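Local coordinates for protein yciO (Escherichia coli, PDB 1K7J), which is of unknown function but belongs to the SUA5/YrdC family and may bind double-stranded RNA, at residues S2-I7 with V168-G174; P33-Y38 with H173-G178; Y38-I44 with P139-L145; N64-R70 with T118-P124. The contacts are given in a common frame with arbitrary orientation. Residues are numbered along the deposited sequence.

Contact 1: residues S2-I7 with V168-G174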
loop_
_atom_site.group_PDB
_atom_site.type_symbol
_atom_site.label_atom_id
_atom_site.label_comp_id
_atom_site.label_asym_id
_atom_site.label_seq_id
_atom_site.Cartn_x
_atom_site.Cartn_y
_atom_site.Cartn_z
ATOM N N SER A 2 11.714 -6.888 15.631
ATOM C CA SER A 2 10.325 -6.690 15.241
ATOM C C SER A 2 9.374 -7.621 15.978
ATOM O O SER A 2 9.720 -8.762 16.286
ATOM C CB SER A 2 10.167 -6.925 13.736
ATOM O OG SER A 2 8.810 -6.816 13.337
ATOM N N GLN A 3 8.182 -7.122 16.277
ATOM C CA GLN A 3 7.170 -7.953 16.907
ATOM C C GLN A 3 6.619 -8.783 15.751
ATOM O O GLN A 3 6.760 -8.395 14.588
ATOM C CB GLN A 3 6.072 -7.094 17.533
ATOM C CG GLN A 3 6.417 -6.598 18.927
ATOM C CD GLN A 3 5.319 -5.750 19.538
ATOM O OE1 GLN A 3 5.270 -4.537 19.340
ATOM N NE2 GLN A 3 4.422 -6.390 20.276
ATOM N N PHE A 4 6.004 -9.919 16.060
ATOM C CA PHE A 4 5.470 -10.806 15.030
ATOM C C PHE A 4 4.082 -11.286 15.458
ATOM O O PHE A 4 3.943 -12.005 16.449
ATOM C CB PHE A 4 6.433 -11.993 14.850
ATOM C CG PHE A 4 6.204 -12.796 13.598
ATOM C CD1 PHE A 4 5.485 -13.986 13.635
ATOM C CD2 PHE A 4 6.725 -12.370 12.379
ATOM C CE1 PHE A 4 5.292 -14.742 12.478
ATOM C CE2 PHE A 4 6.536 -13.119 11.217
ATOM C CZ PHE A 4 5.820 -14.306 11.266
ATOM N N PHE A 5 3.059 -10.872 14.713
ATOM C CA PHE A 5 1.679 -11.243 15.024
ATOM C C PHE A 5 1.105 -12.260 14.053
ATOM O O PHE A 5 1.227 -12.103 12.843
ATOM C CB PHE A 5 0.741 -10.030 14.959
ATOM C CG PHE A 5 0.965 -8.994 16.025
ATOM C CD1 PHE A 5 1.864 -9.196 17.065
ATOM C CD2 PHE A 5 0.250 -7.800 15.980
ATOM C CE1 PHE A 5 2.047 -8.217 18.045
ATOM C CE2 PHE A 5 0.426 -6.820 16.949
ATOM C CZ PHE A 5 1.327 -7.030 17.984
ATOM N N TYR A 6 0.461 -13.289 14.587
ATOM C CA TYR A 6 -0.198 -14.286 13.755
ATOM C C TYR A 6 -1.655 -13.858 13.746
ATOM O O TYR A 6 -2.354 -14.008 14.747
ATOM C CB TYR A 6 -0.082 -15.675 14.373
ATOM C CG TYR A 6 1.250 -16.337 14.150
ATOM C CD1 TYR A 6 1.541 -16.974 12.942
ATOM C CD2 TYR A 6 2.221 -16.341 15.148
ATOM C CE1 TYR A 6 2.765 -17.602 12.737
ATOM C CE2 TYR A 6 3.448 -16.963 14.954
ATOM C CZ TYR A 6 3.713 -17.594 13.749
ATOM O OH TYR A 6 4.918 -18.229 13.567
ATOM N N ILE A 7 -2.112 -13.305 12.628
ATOM C CA ILE A 7 -3.495 -12.859 12.533
ATOM C C ILE A 7 -4.266 -13.680 11.501
ATOM O O ILE A 7 -3.802 -13.873 10.377
ATOM C CB ILE A 7 -3.563 -11.354 12.163
ATOM C CG1 ILE A 7 -2.818 -10.532 13.222
ATOM C CG2 ILE A 7 -5.015 -10.901 12.055
ATOM C CD1 ILE A 7 -2.896 -9.024 13.018
ATOM N N VAL A 168 12.197 -3.539 10.837
ATOM C CA VAL A 168 10.820 -3.085 10.991
ATOM C C VAL A 168 10.355 -3.323 12.424
ATOM O O VAL A 168 10.977 -4.078 13.171
ATOM C CB VAL A 168 9.868 -3.794 10.000
ATOM C CG1 VAL A 168 10.295 -3.489 8.571
ATOM C CG2 VAL A 168 9.862 -5.292 10.251
ATOM N N ASP A 169 9.256 -2.681 12.801
ATOM C CA ASP A 169 8.743 -2.788 14.159
ATOM C C ASP A 169 7.689 -3.870 14.366
ATOM O O ASP A 169 7.505 -4.370 15.477
ATOM C CB ASP A 169 8.212 -1.421 14.586
ATOM C CG ASP A 169 9.245 -0.328 14.396
ATOM O OD1 ASP A 169 10.367 -0.484 14.928
ATOM O OD2 ASP A 169 8.952 0.675 13.715
ATOM N N LEU A 170 7.001 -4.233 13.292
ATOM C CA LEU A 170 5.982 -5.265 13.368
ATOM C C LEU A 170 5.820 -5.950 12.030
ATOM O O LEU A 170 5.891 -5.312 10.983
ATOM C CB LEU A 170 4.629 -4.669 13.771
ATOM C CG LEU A 170 3.436 -5.632 13.667
ATOM C CD1 LEU A 170 3.577 -6.746 14.698
ATOM C CD2 LEU A 170 2.134 -4.871 13.877
ATOM N N ILE A 171 5.629 -7.261 12.077
ATOM C CA ILE A 171 5.385 -8.041 10.880
ATOM C C ILE A 171 4.120 -8.821 11.185
ATOM O O ILE A 171 4.057 -9.548 12.179
ATOM C CB ILE A 171 6.520 -9.031 10.574
ATOM C CG1 ILE A 171 7.789 -8.263 10.194
ATOM C CG2 ILE A 171 6.096 -9.965 9.437
ATOM C CD1 ILE A 171 9.020 -9.142 10.023
ATOM N N ILE A 172 3.101 -8.631 10.357
ATOM C CA ILE A 172 1.848 -9.342 10.542
ATOM C C ILE A 172 1.825 -10.533 9.605
ATOM O O ILE A 172 1.853 -10.375 8.389
ATOM C CB ILE A 172 0.625 -8.449 10.225
ATOM C CG1 ILE A 172 0.525 -7.314 11.247
ATOM C CG2 ILE A 172 -0.650 -9.286 10.240
ATOM C CD1 ILE A 172 -0.557 -6.293 10.924
ATOM N N HIS A 173 1.805 -11.725 10.186
ATOM C CA HIS A 173 1.741 -12.959 9.423
ATOM C C HIS A 173 0.278 -13.122 9.026
ATOM O O HIS A 173 -0.582 -13.330 9.882
ATOM C CB HIS A 173 2.191 -14.125 10.309
ATOM C CG HIS A 173 2.130 -15.468 9.647
ATOM N ND1 HIS A 173 0.991 -15.949 9.036
ATOM C CD2 HIS A 173 3.053 -16.456 9.557
ATOM C CE1 HIS A 173 1.215 -17.177 8.601
ATOM N NE2 HIS A 173 2.457 -17.509 8.904
ATOM N N GLY A 174 -0.003 -13.004 7.731
ATOM C CA GLY A 174 -1.364 -13.148 7.251
ATOM C C GLY A 174 -1.456 -14.254 6.222
ATOM O O GLY A 174 -2.297 -14.217 5.325
HETATM O O HOH W 1 7.272 -3.196 17.975
#

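Contact 2: residues P33-Y38 with H173-G178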
loop_
_atom_site.group_PDB
_atom_site.type_symbol
_atom_site.label_atom_id
_atom_site.label_comp_id
_atom_site.label_asym_id
_atom_site.label_seq_id
_atom_site.Cartn_x
_atom_site.Cartn_y
_atom_site.Cartn_z
ATOM N N PRO A 33 -0.077 -7.907 5.254
ATOM C CA PRO A 33 -0.561 -8.566 4.042
ATOM C C PRO A 33 -1.629 -7.793 3.281
ATOM O O PRO A 33 -2.447 -7.101 3.882
ATOM C CB PRO A 33 -1.109 -9.881 4.579
ATOM C CG PRO A 33 -1.714 -9.448 5.893
ATOM C CD PRO A 33 -0.639 -8.543 6.463
ATOM N N THR A 34 -1.604 -7.905 1.954
ATOM C CA THR A 34 -2.624 -7.287 1.111
ATOM C C THR A 34 -3.043 -8.387 0.142
ATOM O O THR A 34 -2.491 -9.489 0.170
ATOM C CB THR A 34 -2.104 -6.082 0.279
ATOM O OG1 THR A 34 -1.307 -6.553 -0.815
ATOM C CG2 THR A 34 -1.284 -5.140 1.148
ATOM N N ASP A 35 -4.017 -8.096 -0.709
ATOM C CA ASP A 35 -4.483 -9.072 -1.687
ATOM C C ASP A 35 -3.408 -9.341 -2.742
ATOM O O ASP A 35 -3.434 -10.374 -3.411
ATOM C CB ASP A 35 -5.740 -8.553 -2.375
ATOM C CG ASP A 35 -5.551 -7.161 -2.931
ATOM O OD1 ASP A 35 -5.705 -6.193 -2.159
ATOM O OD2 ASP A 35 -5.222 -7.040 -4.131
ATOM N N SER A 36 -2.471 -8.407 -2.891
ATOM C CA SER A 36 -1.395 -8.544 -3.869
ATOM C C SER A 36 -0.017 -8.472 -3.214
ATOM O O SER A 36 0.743 -7.530 -3.442
ATOM C CB SER A 36 -1.513 -7.453 -4.938
ATOM O OG SER A 36 -2.763 -7.528 -5.604
ATOM N N GLY A 37 0.294 -9.475 -2.398
ATOM C CA GLY A 37 1.581 -9.527 -1.725
ATOM C C GLY A 37 1.657 -8.717 -0.445
ATOM O O GLY A 37 0.728 -7.991 -0.087
ATOM N N TYR A 38 2.775 -8.853 0.261
ATOM C CA TYR A 38 2.978 -8.109 1.497
ATOM C C TYR A 38 3.366 -6.670 1.176
ATOM O O TYR A 38 3.846 -6.375 0.084
ATOM C CB TYR A 38 4.053 -8.791 2.348
ATOM C CG TYR A 38 3.490 -9.911 3.195
ATOM C CD1 TYR A 38 2.905 -9.641 4.434
ATOM C CD2 TYR A 38 3.485 -11.230 2.739
ATOM C CE1 TYR A 38 2.327 -10.654 5.196
ATOM C CE2 TYR A 38 2.903 -12.253 3.494
ATOM C CZ TYR A 38 2.326 -11.954 4.722
ATOM O OH TYR A 38 1.742 -12.952 5.473
ATOM N N HIS A 173 1.805 -11.725 10.186
ATOM C CA HIS A 173 1.741 -12.959 9.423
ATOM C C HIS A 173 0.278 -13.122 9.026
ATOM O O HIS A 173 -0.582 -13.330 9.882
ATOM C CB HIS A 173 2.191 -14.125 10.309
ATOM C CG HIS A 173 2.130 -15.468 9.647
ATOM N ND1 HIS A 173 0.991 -15.949 9.036
ATOM C CD2 HIS A 173 3.053 -16.456 9.557
ATOM C CE1 HIS A 173 1.215 -17.177 8.601
ATOM N NE2 HIS A 173 2.457 -17.509 8.904
ATOM N N GLY A 174 -0.003 -13.004 7.731
ATOM C CA GLY A 174 -1.364 -13.148 7.251
ATOM C C GLY A 174 -1.456 -14.254 6.222
ATOM O O GLY A 174 -2.297 -14.217 5.325
ATOM N N GLY A 175 -0.575 -15.242 6.351
ATOM C CA GLY A 175 -0.572 -16.357 5.424
ATOM C C GLY A 175 0.446 -16.227 4.308
ATOM O O GLY A 175 1.209 -15.262 4.244
ATOM N N TYR A 176 0.455 -17.218 3.426
ATOM C CA TYR A 176 1.364 -17.240 2.291
ATOM C C TYR A 176 0.591 -16.703 1.100
ATOM O O TYR A 176 -0.381 -17.304 0.646
ATOM C CB TYR A 176 1.859 -18.668 2.057
ATOM C CG TYR A 176 2.756 -19.135 3.181
ATOM C CD1 TYR A 176 2.242 -19.371 4.457
ATOM C CD2 TYR A 176 4.130 -19.269 2.992
ATOM C CE1 TYR A 176 3.080 -19.722 5.520
ATOM C CE2 TYR A 176 4.975 -19.618 4.047
ATOM C CZ TYR A 176 4.443 -19.839 5.305
ATOM O OH TYR A 176 5.281 -20.158 6.353
ATOM N N LEU A 177 1.029 -15.550 0.607
ATOM C CA LEU A 177 0.348 -14.876 -0.483
ATOM C C LEU A 177 0.945 -15.131 -1.855
ATOM O O LEU A 177 1.862 -15.935 -2.016
ATOM C CB LEU A 177 0.351 -13.368 -0.209
ATOM C CG LEU A 177 0.064 -12.969 1.243
ATOM C CD1 LEU A 177 0.138 -11.455 1.395
ATOM C CD2 LEU A 177 -1.305 -13.486 1.651
ATOM N N GLY A 178 0.393 -14.443 -2.847
ATOM C CA GLY A 178 0.907 -14.561 -4.195
ATOM C C GLY A 178 2.091 -13.618 -4.295
ATOM O O GLY A 178 2.254 -12.731 -3.451
HETATM O O HOH W 2 -1.086 -12.008 -3.248
#

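Contact 3: residues Y38-I44 with P139-L145. With SO4 (sulfate ion), chain B.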
loop_
_atom_site.group_PDB
_atom_site.type_symbol
_atom_site.label_atom_id
_atom_site.label_comp_id
_atom_site.label_asym_id
_atom_site.label_seq_id
_atom_site.Cartn_x
_atom_site.Cartn_y
_atom_site.Cartn_z
ATOM N N TYR A 38 2.775 -8.853 0.261
ATOM C CA TYR A 38 2.978 -8.109 1.497
ATOM C C TYR A 38 3.366 -6.670 1.176
ATOM O O TYR A 38 3.846 -6.375 0.084
ATOM C CB TYR A 38 4.053 -8.791 2.348
ATOM C CG TYR A 38 3.490 -9.911 3.195
ATOM C CD1 TYR A 38 2.905 -9.641 4.434
ATOM C CD2 TYR A 38 3.485 -11.230 2.739
ATOM C CE1 TYR A 38 2.327 -10.654 5.196
ATOM C CE2 TYR A 38 2.903 -12.253 3.494
ATOM C CZ TYR A 38 2.326 -11.954 4.722
ATOM O OH TYR A 38 1.742 -12.952 5.473
ATOM N N ALA A 39 3.145 -5.775 2.130
ATOM C CA ALA A 39 3.455 -4.368 1.933
ATOM C C ALA A 39 4.047 -3.752 3.187
ATOM O O ALA A 39 3.918 -4.302 4.279
ATOM C CB ALA A 39 2.181 -3.608 1.543
ATOM N N LEU A 40 4.707 -2.612 3.015
ATOM C CA LEU A 40 5.284 -1.870 4.128
ATOM C C LEU A 40 4.308 -0.739 4.419
ATOM O O LEU A 40 3.696 -0.196 3.500
ATOM C CB LEU A 40 6.639 -1.273 3.735
ATOM C CG LEU A 40 7.832 -2.216 3.600
ATOM C CD1 LEU A 40 8.933 -1.536 2.802
ATOM C CD2 LEU A 40 8.330 -2.612 4.984
ATOM N N GLY A 41 4.155 -0.383 5.689
ATOM C CA GLY A 41 3.244 0.690 6.023
ATOM C C GLY A 41 3.636 1.493 7.248
ATOM O O GLY A 41 4.341 1.009 8.130
ATOM N N CYS A 42 3.180 2.738 7.283
ATOM C CA CYS A 42 3.423 3.632 8.411
ATOM C C CYS A 42 2.410 4.764 8.305
ATOM O O CYS A 42 1.666 4.840 7.321
ATOM C CB CYS A 42 4.850 4.185 8.383
ATOM S SG CYS A 42 5.196 5.388 7.072
ATOM N N LYS A 43 2.354 5.634 9.308
ATOM C CA LYS A 43 1.393 6.727 9.243
ATOM C C LYS A 43 1.905 7.796 8.288
ATOM O O LYS A 43 3.114 7.968 8.129
ATOM C CB LYS A 43 1.125 7.313 10.633
ATOM C CG LYS A 43 2.311 7.942 11.325
ATOM C CD LYS A 43 1.865 8.448 12.691
ATOM C CE LYS A 43 2.980 9.126 13.452
ATOM N NZ LYS A 43 2.458 9.642 14.753
ATOM N N ILE A 44 0.984 8.498 7.637
ATOM C CA ILE A 44 1.365 9.522 6.673
ATOM C C ILE A 44 2.056 10.723 7.299
ATOM O O ILE A 44 2.773 11.453 6.615
ATOM C CB ILE A 44 0.142 10.026 5.869
ATOM C CG1 ILE A 44 -0.878 10.673 6.805
ATOM C CG2 ILE A 44 -0.500 8.869 5.121
ATOM C CD1 ILE A 44 -2.054 11.307 6.076
ATOM N N PRO A 139 -5.725 6.821 5.529
ATOM C CA PRO A 139 -4.823 6.002 4.716
ATOM C C PRO A 139 -3.508 5.699 5.410
ATOM O O PRO A 139 -3.092 6.402 6.326
ATOM C CB PRO A 139 -4.605 6.854 3.465
ATOM C CG PRO A 139 -5.864 7.647 3.371
ATOM C CD PRO A 139 -6.100 8.047 4.807
HETATM N N MSE A 140 -2.858 4.641 4.952
HETATM C CA MSE A 140 -1.572 4.237 5.487
HETATM C C MSE A 140 -0.541 4.472 4.384
HETATM O O MSE A 140 -0.757 4.067 3.245
HETATM C CB MSE A 140 -1.630 2.754 5.865
HETATM C CG MSE A 140 -0.362 2.171 6.439
HETATM SE SE MSE A 140 -0.763 0.800 7.753
HETATM C CE MSE A 140 -2.032 -0.251 6.748
ATOM N N LEU A 141 0.549 5.165 4.700
ATOM C CA LEU A 141 1.593 5.387 3.707
ATOM C C LEU A 141 2.210 4.013 3.504
ATOM O O LEU A 141 2.593 3.354 4.474
ATOM C CB LEU A 141 2.648 6.361 4.227
ATOM C CG LEU A 141 3.874 6.511 3.321
ATOM C CD1 LEU A 141 3.455 7.051 1.957
ATOM C CD2 LEU A 141 4.877 7.439 3.984
ATOM N N SER A 142 2.305 3.576 2.255
ATOM C CA SER A 142 2.830 2.246 1.983
ATOM C C SER A 142 3.597 2.121 0.680
ATOM O O SER A 142 3.738 3.075 -0.082
ATOM C CB SER A 142 1.670 1.243 1.933
ATOM O OG SER A 142 0.813 1.361 3.055
ATOM N N THR A 143 4.102 0.911 0.465
ATOM C CA THR A 143 4.799 0.507 -0.754
ATOM C C THR A 143 4.697 -1.009 -0.740
ATOM O O THR A 143 4.534 -1.619 0.323
ATOM C CB THR A 143 6.315 0.876 -0.785
ATOM O OG1 THR A 143 7.035 0.057 0.146
ATOM C CG2 THR A 143 6.527 2.340 -0.462
ATOM N N SER A 144 4.750 -1.630 -1.911
ATOM C CA SER A 144 4.699 -3.083 -1.948
ATOM C C SER A 144 6.037 -3.549 -1.396
ATOM O O SER A 144 7.032 -2.832 -1.489
ATOM C CB SER A 144 4.543 -3.583 -3.384
ATOM O OG SER A 144 3.306 -3.172 -3.935
ATOM N N LEU A 145 6.063 -4.734 -0.803
ATOM C CA LEU A 145 7.311 -5.258 -0.279
ATOM C C LEU A 145 7.907 -6.201 -1.313
ATOM O O LEU A 145 7.409 -7.304 -1.520
ATOM C CB LEU A 145 7.078 -6.016 1.031
ATOM C CG LEU A 145 8.337 -6.556 1.716
ATOM C CD1 LEU A 145 9.297 -5.411 2.007
ATOM C CD2 LEU A 145 7.956 -7.271 3.008
HETATM S S SO4 B . 4.806 -0.329 -5.584
HETATM O O1 SO4 B . 3.605 -1.183 -5.599
HETATM O O2 SO4 B . 5.429 -0.365 -4.251
HETATM O O3 SO4 B . 5.775 -0.821 -6.585
HETATM O O4 SO4 B . 4.420 1.056 -5.912
HETATM O O HOH W 3 -1.594 7.517 8.342
#

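Contact 4: residues N64-R70 with T118-P124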
loop_
_atom_site.group_PDB
_atom_site.type_symbol
_atom_site.label_atom_id
_atom_site.label_comp_id
_atom_site.label_asym_id
_atom_site.label_seq_id
_atom_site.Cartn_x
_atom_site.Cartn_y
_atom_site.Cartn_z
ATOM N N ASN A 64 6.545 6.429 -7.409
ATOM C CA ASN A 64 5.541 6.919 -6.479
ATOM C C ASN A 64 5.399 6.125 -5.192
ATOM O O ASN A 64 5.681 4.925 -5.144
ATOM C CB ASN A 64 4.174 6.939 -7.167
ATOM C CG ASN A 64 4.052 8.035 -8.197
ATOM O OD1 ASN A 64 3.811 9.192 -7.860
ATOM N ND2 ASN A 64 4.224 7.680 -9.464
ATOM N N PHE A 65 4.967 6.820 -4.146
ATOM C CA PHE A 65 4.681 6.180 -2.873
ATOM C C PHE A 65 3.268 5.660 -3.100
ATOM O O PHE A 65 2.688 5.874 -4.167
ATOM C CB PHE A 65 4.651 7.199 -1.733
ATOM C CG PHE A 65 5.992 7.486 -1.137
ATOM C CD1 PHE A 65 6.633 6.535 -0.351
ATOM C CD2 PHE A 65 6.613 8.710 -1.351
ATOM C CE1 PHE A 65 7.876 6.801 0.215
ATOM C CE2 PHE A 65 7.854 8.986 -0.790
ATOM C CZ PHE A 65 8.485 8.029 -0.006
ATOM N N THR A 66 2.711 4.984 -2.105
ATOM C CA THR A 66 1.359 4.466 -2.218
ATOM C C THR A 66 0.574 4.831 -0.974
ATOM O O THR A 66 1.110 4.814 0.131
ATOM C CB THR A 66 1.349 2.925 -2.344
ATOM O OG1 THR A 66 2.018 2.538 -3.550
ATOM C CG2 THR A 66 -0.084 2.395 -2.378
ATOM N N LEU A 67 -0.683 5.208 -1.161
ATOM C CA LEU A 67 -1.544 5.485 -0.025
ATOM C C LEU A 67 -2.538 4.333 -0.048
ATOM O O LEU A 67 -3.277 4.162 -1.021
ATOM C CB LEU A 67 -2.274 6.823 -0.168
ATOM C CG LEU A 67 -1.437 8.093 0.031
ATOM C CD1 LEU A 67 -2.351 9.304 -0.020
ATOM C CD2 LEU A 67 -0.707 8.042 1.372
HETATM N N MSE A 68 -2.513 3.521 1.003
HETATM C CA MSE A 68 -3.410 2.376 1.128
HETATM C C MSE A 68 -4.703 2.947 1.715
HETATM O O MSE A 68 -4.729 3.382 2.869
HETATM C CB MSE A 68 -2.777 1.338 2.064
HETATM C CG MSE A 68 -3.308 -0.084 1.936
HETATM SE SE MSE A 68 -2.848 -0.947 0.236
HETATM C CE MSE A 68 -0.910 -1.226 0.476
ATOM N N CYS A 69 -5.766 2.944 0.910
ATOM C CA CYS A 69 -7.053 3.518 1.304
ATOM C C CYS A 69 -8.167 2.517 1.583
ATOM O O CYS A 69 -8.233 1.449 0.980
ATOM C CB CYS A 69 -7.529 4.490 0.224
ATOM S SG CYS A 69 -6.375 5.825 -0.150
ATOM N N ARG A 70 -9.067 2.904 2.480
ATOM C CA ARG A 70 -10.188 2.064 2.875
ATOM C C ARG A 70 -11.132 1.743 1.719
ATOM O O ARG A 70 -11.541 0.595 1.538
ATOM C CB ARG A 70 -10.977 2.757 3.989
ATOM C CG ARG A 70 -12.131 1.940 4.549
ATOM C CD ARG A 70 -11.632 0.796 5.419
ATOM N NE ARG A 70 -12.735 -0.011 5.934
ATOM C CZ ARG A 70 -13.652 0.433 6.788
ATOM N NH1 ARG A 70 -13.600 1.681 7.234
ATOM N NH2 ARG A 70 -14.634 -0.367 7.187
ATOM N N THR A 118 2.375 13.399 -8.062
ATOM C CA THR A 118 1.502 12.238 -8.031
ATOM C C THR A 118 1.825 11.286 -6.889
ATOM O O THR A 118 2.838 11.422 -6.203
ATOM C CB THR A 118 1.614 11.443 -9.334
ATOM O OG1 THR A 118 2.993 11.135 -9.577
ATOM C CG2 THR A 118 1.051 12.244 -10.497
ATOM N N ILE A 119 0.938 10.316 -6.701
ATOM C CA ILE A 119 1.102 9.294 -5.680
ATOM C C ILE A 119 0.164 8.149 -6.048
ATOM O O ILE A 119 -0.883 8.370 -6.662
ATOM C CB ILE A 119 0.781 9.852 -4.265
ATOM C CG1 ILE A 119 1.066 8.784 -3.206
ATOM C CG2 ILE A 119 -0.659 10.342 -4.200
ATOM C CD1 ILE A 119 1.187 9.344 -1.795
ATOM N N GLY A 120 0.557 6.927 -5.708
ATOM C CA GLY A 120 -0.262 5.773 -6.027
ATOM C C GLY A 120 -1.366 5.577 -5.008
ATOM O O GLY A 120 -1.124 5.660 -3.803
HETATM N N MSE A 121 -2.578 5.330 -5.494
HETATM C CA MSE A 121 -3.734 5.119 -4.631
HETATM C C MSE A 121 -4.100 3.646 -4.736
HETATM O O MSE A 121 -4.222 3.106 -5.839
HETATM C CB MSE A 121 -4.891 6.008 -5.084
HETATM C CG MSE A 121 -4.515 7.494 -5.205
HETATM SE SE MSE A 121 -3.744 8.248 -3.584
HETATM C CE MSE A 121 -5.338 8.249 -2.504
ATOM N N ARG A 122 -4.286 2.998 -3.593
ATOM C CA ARG A 122 -4.564 1.568 -3.597
ATOM C C ARG A 122 -5.555 1.138 -2.522
ATOM O O ARG A 122 -5.361 1.415 -1.339
ATOM C CB ARG A 122 -3.230 0.840 -3.420
ATOM C CG ARG A 122 -3.242 -0.673 -3.387
ATOM C CD ARG A 122 -1.789 -1.130 -3.306
ATOM N NE ARG A 122 -1.616 -2.532 -2.935
ATOM C CZ ARG A 122 -0.428 -3.112 -2.807
ATOM N NH1 ARG A 122 0.675 -2.406 -3.022
ATOM N NH2 ARG A 122 -0.340 -4.391 -2.466
ATOM N N VAL A 123 -6.626 0.472 -2.947
ATOM C CA VAL A 123 -7.644 -0.028 -2.031
ATOM C C VAL A 123 -7.475 -1.544 -1.960
ATOM O O VAL A 123 -7.733 -2.246 -2.934
ATOM C CB VAL A 123 -9.069 0.281 -2.540
ATOM C CG1 VAL A 123 -10.103 -0.287 -1.579
ATOM C CG2 VAL A 123 -9.256 1.790 -2.692
ATOM N N PRO A 124 -7.026 -2.067 -0.807
ATOM C CA PRO A 124 -6.830 -3.512 -0.649
ATOM C C PRO A 124 -8.159 -4.233 -0.437
ATOM O O PRO A 124 -9.107 -3.653 0.083
ATOM C CB PRO A 124 -5.917 -3.597 0.566
ATOM C CG PRO A 124 -6.421 -2.475 1.420
ATOM C CD PRO A 124 -6.646 -1.344 0.423
HETATM O O HOH W 4 4.572 9.649 -4.640
HETATM O O HOH W 5 1.250 0.074 -4.717
#

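Contact 1: residues S2-I7 with V168-G174
Val168 reaches the opposite segment at its carbonyl, with Ser2 CB 3.0 Å from Val168 O. Asp169 then starts the parallel pairing: its carbonyl accepts from Gln3 N (Gln3 N to Asp169 O, 2.9 Å), and a water joins Asp169 O to Gln3 OE1 at 2.8 Å each. The Asp169 carboxylate forms a salt bridge with Arg52 and a hydrogen bond with Val29 N. Leu170 sets CD1 3.6 Å from the centroid of the Phe5 ring, 7° off the normal, a CH-pi contact; helix 14-25 packs on Gln3, Phe5 and Leu170. Ile171 bonds to strand 3-6 through both its N and its O (Ile171 N to Gln3 O and Phe5 N to Ile171 O, each 3.0 Å), while its CG2 meets Phe4 CE2 at 3.6 Å. Ile172 CG2 touches Ile7 CD1 at 3.6 Å. His173 continues the pattern (His173 N to Phe5 O, 2.7 Å; Ile7 N to His173 O, 3.1 Å), and its ring clusters with Phe4 and Tyr6. Five main-chain bonds and an 18° angle show parallel pairing of 3-6, an outermost strand within the chain, with 170-173, backed by apolar packing, including the Phe5-Leu170 CH-pi contact, on one face and a largely aromatic cluster on the other.

Contact 2: residues P33-Y38 with H173-G178
Leu177 lays its CD1 over the face of the Tyr38 ring, 3.8 Å from the centroid and 23° off the normal, a CH-pi contact. Leu177 CD1 also lies 3.8 Å from Pro33 CB, 3.5 Å from Thr34 O and 3.6 Å from Gly37 C, so one leucine end fills the hollow bounded by the two strands. At the rim of the ring, Tyr38 OH works in both directions: it donates to Gly175 O at 2.7 Å and accepts from Gly174 N at 2.9 Å, N-H...O angle 158°. Residues 33-38 form the connection between antiparallel neighbours 30-34 and 37-43, a beta hairpin whose turn is closed by Thr34 N to Gly37 O at 3.1 Å. Within it Thr34 OG1 accepts from Ser36 N at 3.0 Å, an ST turn, and donates to Gly37 O at 2.6 Å. The loop leaving strand 170-173 thus crosses beside this hairpin end. A CB on Gly174 would clash with Pro33 CG at 2.5 Å, whereas at Gly37 (83/174) and Gly175 (97/-179) the backbone angles themselves call for glycine. A water completes the link, accepting from Gly37 N at 3.0 Å and Gly178 N at 2.9 Å and donating to Asp35 O at 2.9 Å.

Contact 3: residues Y38-I44 with P139-L145
Two antiparallel strands, 156° apart in direction and 4.6 Å at closest approach, mesh here. On one face Leu40 CD1 comes 3.6 Å from Thr143 OG1, and Cys42 SG rests 3.7 Å from Leu141 CD2. Leu145 fills the end of this face, its CD1 3.9 Å from Leu40 CG. Gly41 is the hollow on the reverse, filled by selenomethionine Met140, whose CG lies 3.9 Å from Gly41 CA; a CB on Gly41 would lie a tight 3.0 Å from Met140 CG. Gly41 CA also makes a CA-H...O contact with Leu141 O (3.1 Å). Leu145 N to Tyr38 O, Leu40 N to Thr143 O and Cys42 N to Leu141 O, all 2.9 Å, fix the register. A sulfate, probably from the crystallisation liquor, takes Ser144 N on O2 at 2.7 Å and Ser144 OG on O1 at 2.6 Å; Arg57 and Arg196 also bind it. The pair lies mid-sheet, with 30-34 flanking 37-43 and 66-68 flanking 140-144; helix 47-57 covers Leu40, Cys42 and Thr143, and helix 157-164 packs on Tyr38 and Leu145.

Contact 4: residues N64-R70 with T118-P124
Arg122, Met68 and Leu67 lose the most surface here: 83, 72 and 68 Å². Arg122 runs extended, all four chi angles near 180°, beside Met68, a selenomethionine whose SE sits 3.7 Å from Arg122 CG and whose CE covers one face of the guanidinium. Thr66 CG2 meets Arg122 CB at 3.7 Å, and a water links Thr66 OG1 (2.8 Å) to Arg122 NH1 (3.1 Å); NH1 also bonds Ser144. On the other face Leu67 CG fits against Ile119 CD1 at 3.4 Å, and Leu67 CD1 lies 4.0 Å from Met121 SE. Parallel pairing holds these in register through Gly120 N to Phe65 O (2.8 Å), Leu67 N to Gly120 O (2.7 Å), Arg122 N to Leu67 O (3.0 Å) and Cys69 N to Arg122 O (2.7 Å), with the strands 29° apart. Strand 140-144 borders 66-68 and strand 97-102 borders 118-122; helix 72-78 packs against Leu67, Cys69 and Met121, whereas helix 127-136 packs on Met68, Arg70 and Pro124.

How the contacts relate
All four contacts reach one mixed sheet and succeed one another across it. Contact 1 lies at an edge, and contact 2 touches it where Ile172 O comes 3.2 Å from Tyr38 CE1; the two share His173 and Gly174. Contacts 2 and 3 share Tyr38. Contact 3 passes to contact 4, centres about 9 Å apart, through a probable bond from Ser142 N to Thr66 O at 2.7 Å, whereas contacts 1 and 4 stay about 21 Å apart between centres. Arg122 of contact 4 draws three together: its NH1 is 2.9 Å from Ser144 OG and its NH2 2.9 Å from Thr34 OG1, a weak bond. Ser144 also holds the sulfate, about 4 Å from the Thr66 side chain, which may mark a pocket.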